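Side-chain contact in probable fimbrial chaperone YadV (Escherichia coli K-12, PDB 5GHU), which probably escorts fimbrial subunits through the periplasm as a folding chaperone of the pilus chaperone family, serving fimbria assembly: residues M181-P184 / F185-E188. Sequence-based numbering, arbitrary orientation.
Sequences MIAP and FSDE
A type II beta turn from Ala183 to Ser186 leads the chain into strand 186-191, and its closure, here by a side chain, illustrates how a serine can do work often left to the backbone. The hydroxyl of Ser186 donates to Ala183 O across the turn, OG to O 2.7 Å, arriving above the carbonyl plane, 42° out of it, at a C=O...OG angle of 115°. The CB of Ser186 already points toward 181-184, and a chi1 of 78° turns OG to Ala183. One water draws in three groups: it accepts from Ala183 N, 2.9 Å away, and donates to Ser186 OG at 2.8 Å and to Glu188 OE2 at 2.6 Å. Were Ser186 an alanine, the water would probably lose one of its acceptors, and Ala183 O the short hydroxyl bond it has beside the weak one from Asn155 ND2. Next to these polar groups the side chains of Ile182 and Glu188 lie alongside one another, running opposite ways, Ile182 CG1 3.9 Å from Glu188 CG, while Ile182 CD1 runs on to 3.5 Å from Ser186 O. At the corner, Pro184 CB packs against Phe185 CD2 at 3.9 Å. Phe185, third in the turn with positive phi, and Ser186 stand opposite the single Asn155 of strand 150-155: a type II turn with a G1 beta bulge, here in the immunoglobulin-like C-terminal domain of a PapD-family chaperone.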
ATOM      1  N   MET A 181      -5.753   2.835   4.270  1.00 19.75           N
ATOM      2  CA  MET A 181      -4.404   3.316   4.540  1.00 17.03           C
ATOM      3  C   MET A 181      -4.441   4.702   5.181  1.00 18.81           C
ATOM      4  O   MET A 181      -5.251   5.559   4.777  1.00 21.23           O
ATOM      5  CB  MET A 181      -3.600   3.322   3.220  1.00 19.17           C
ATOM      6  CG  MET A 181      -2.192   3.800   3.483  1.00 23.01           C
ATOM      7  SD  MET A 181      -1.092   3.505   2.019  1.00 22.18           S
ATOM      8  CE  MET A 181      -1.834   4.556   0.811  1.00 23.38           C
ATOM      9  N   ILE A 182      -3.557   4.934   6.146  1.00 16.01           N
ATOM     10  CA  ILE A 182      -3.501   6.249   6.798  1.00 14.61           C
ATOM     11  C   ILE A 182      -2.104   6.868   6.609  1.00 15.50           C
ATOM     12  O   ILE A 182      -1.085   6.241   6.876  1.00 17.63           O
ATOM     13  CB  ILE A 182      -3.933   6.180   8.283  1.00 16.84           C
ATOM     14  CG1 ILE A 182      -3.898   7.591   8.908  1.00 17.95           C
ATOM     15  CG2 ILE A 182      -3.163   5.151   9.103  1.00 20.88           C
ATOM     16  CD1 ILE A 182      -4.579   7.626  10.292  1.00 22.86           C
ATOM     17  N   ALA A 183      -2.126   8.035   5.993  1.00 16.61           N
ATOM     18  CA  ALA A 183      -0.868   8.746   5.671  1.00 16.07           C
ATOM     19  C   ALA A 183      -0.154   9.255   6.899  1.00 16.52           C
ATOM     20  O   ALA A 183      -0.744   9.454   7.966  1.00 17.50           O
ATOM     21  CB  ALA A 183      -1.217   9.904   4.686  1.00 18.71           C
ATOM     22  N   PRO A 184       1.152   9.542   6.744  1.00 16.01           N
ATOM     23  CA  PRO A 184       1.914  10.176   7.845  1.00 15.56           C
ATOM     24  C   PRO A 184       1.207  11.410   8.360  1.00 16.25           C
ATOM     25  O   PRO A 184       0.634  12.204   7.558  1.00 18.01           O
ATOM     26  CB  PRO A 184       3.261  10.570   7.203  1.00 18.60           C
ATOM     27  CG  PRO A 184       3.403   9.511   6.082  1.00 16.79           C
ATOM     28  CD  PRO A 184       1.986   9.223   5.551  1.00 16.44           C
ATOM     29  N   PHE A 185       1.255  11.583   9.683  1.00 16.95           N
ATOM     30  CA  PHE A 185       0.827  12.899  10.258  1.00 15.12           C
ATOM     31  C   PHE A 185      -0.557  13.319   9.816  1.00 15.37           C
ATOM     32  O   PHE A 185      -0.766  14.499   9.422  1.00 19.70           O
ATOM     33  CB  PHE A 185       1.856  14.019   9.917  1.00 17.04           C
ATOM     34  CG  PHE A 185       3.270  13.709  10.364  1.00 19.12           C
ATOM     35  CD1 PHE A 185       3.573  13.428  11.699  1.00 19.38           C
ATOM     36  CD2 PHE A 185       4.267  13.661   9.412  1.00 19.09           C
ATOM     37  CE1 PHE A 185       4.895  13.169  12.120  1.00 19.21           C
ATOM     38  CE2 PHE A 185       5.592  13.384   9.791  1.00 17.96           C
ATOM     39  CZ  PHE A 185       5.919  13.147  11.116  1.00 19.34           C
ATOM     40  N   SER A 186      -1.506  12.378   9.828  1.00 16.90           N
ATOM     41  CA  SER A 186      -2.852  12.650   9.318  1.00 16.06           C
ATOM     42  C   SER A 186      -3.903  11.855  10.086  1.00 15.63           C
ATOM     43  O   SER A 186      -3.572  10.976  10.889  1.00 16.97           O
ATOM     44  CB  SER A 186      -2.902  12.267   7.841  1.00 17.74           C
ATOM     45  OG  SER A 186      -3.033  10.829   7.742  1.00 20.26           O
ATOM     46  N   ASP A 187      -5.133  12.270   9.854  1.00 17.00           N
ATOM     47  CA  ASP A 187      -6.306  11.536  10.353  1.00 16.81           C
ATOM     48  C   ASP A 187      -7.008  10.837   9.210  1.00 19.19           C
ATOM     49  O   ASP A 187      -7.000  11.330   8.063  1.00 21.28           O
ATOM     50  CB  ASP A 187      -7.313  12.515  10.975  1.00 17.26           C
ATOM     51  CG  ASP A 187      -6.909  13.034  12.329  1.00 20.50           C
ATOM     52  OD1 ASP A 187      -5.838  12.717  12.799  1.00 19.13           O
ATOM     53  OD2 ASP A 187      -7.692  13.841  12.901  1.00 23.94           O
ATOM     54  N   GLU A 188      -7.706   9.713   9.501  1.00 18.23           N
ATOM     55  CA  GLU A 188      -8.614   9.117   8.566  1.00 22.07           C
ATOM     56  C   GLU A 188      -9.813   8.587   9.371  1.00 20.43           C
ATOM     57  O   GLU A 188      -9.601   8.082  10.467  1.00 23.40           O
ATOM     58  CB  GLU A 188      -7.986   7.896   7.879  1.00 25.25           C
ATOM     59  CG  GLU A 188      -7.069   8.176   6.769  1.00 34.22           C
ATOM     60  CD  GLU A 188      -7.691   8.964   5.664  1.00 32.91           C
ATOM     61  OE1 GLU A 188      -8.945   9.019   5.534  1.00 41.37           O
ATOM     62  OE2 GLU A 188      -6.919   9.606   4.943  1.00 31.46           O
TER
HETATM   63  O   HOH W   1      -4.444   9.795   5.557  1.00 23.18           O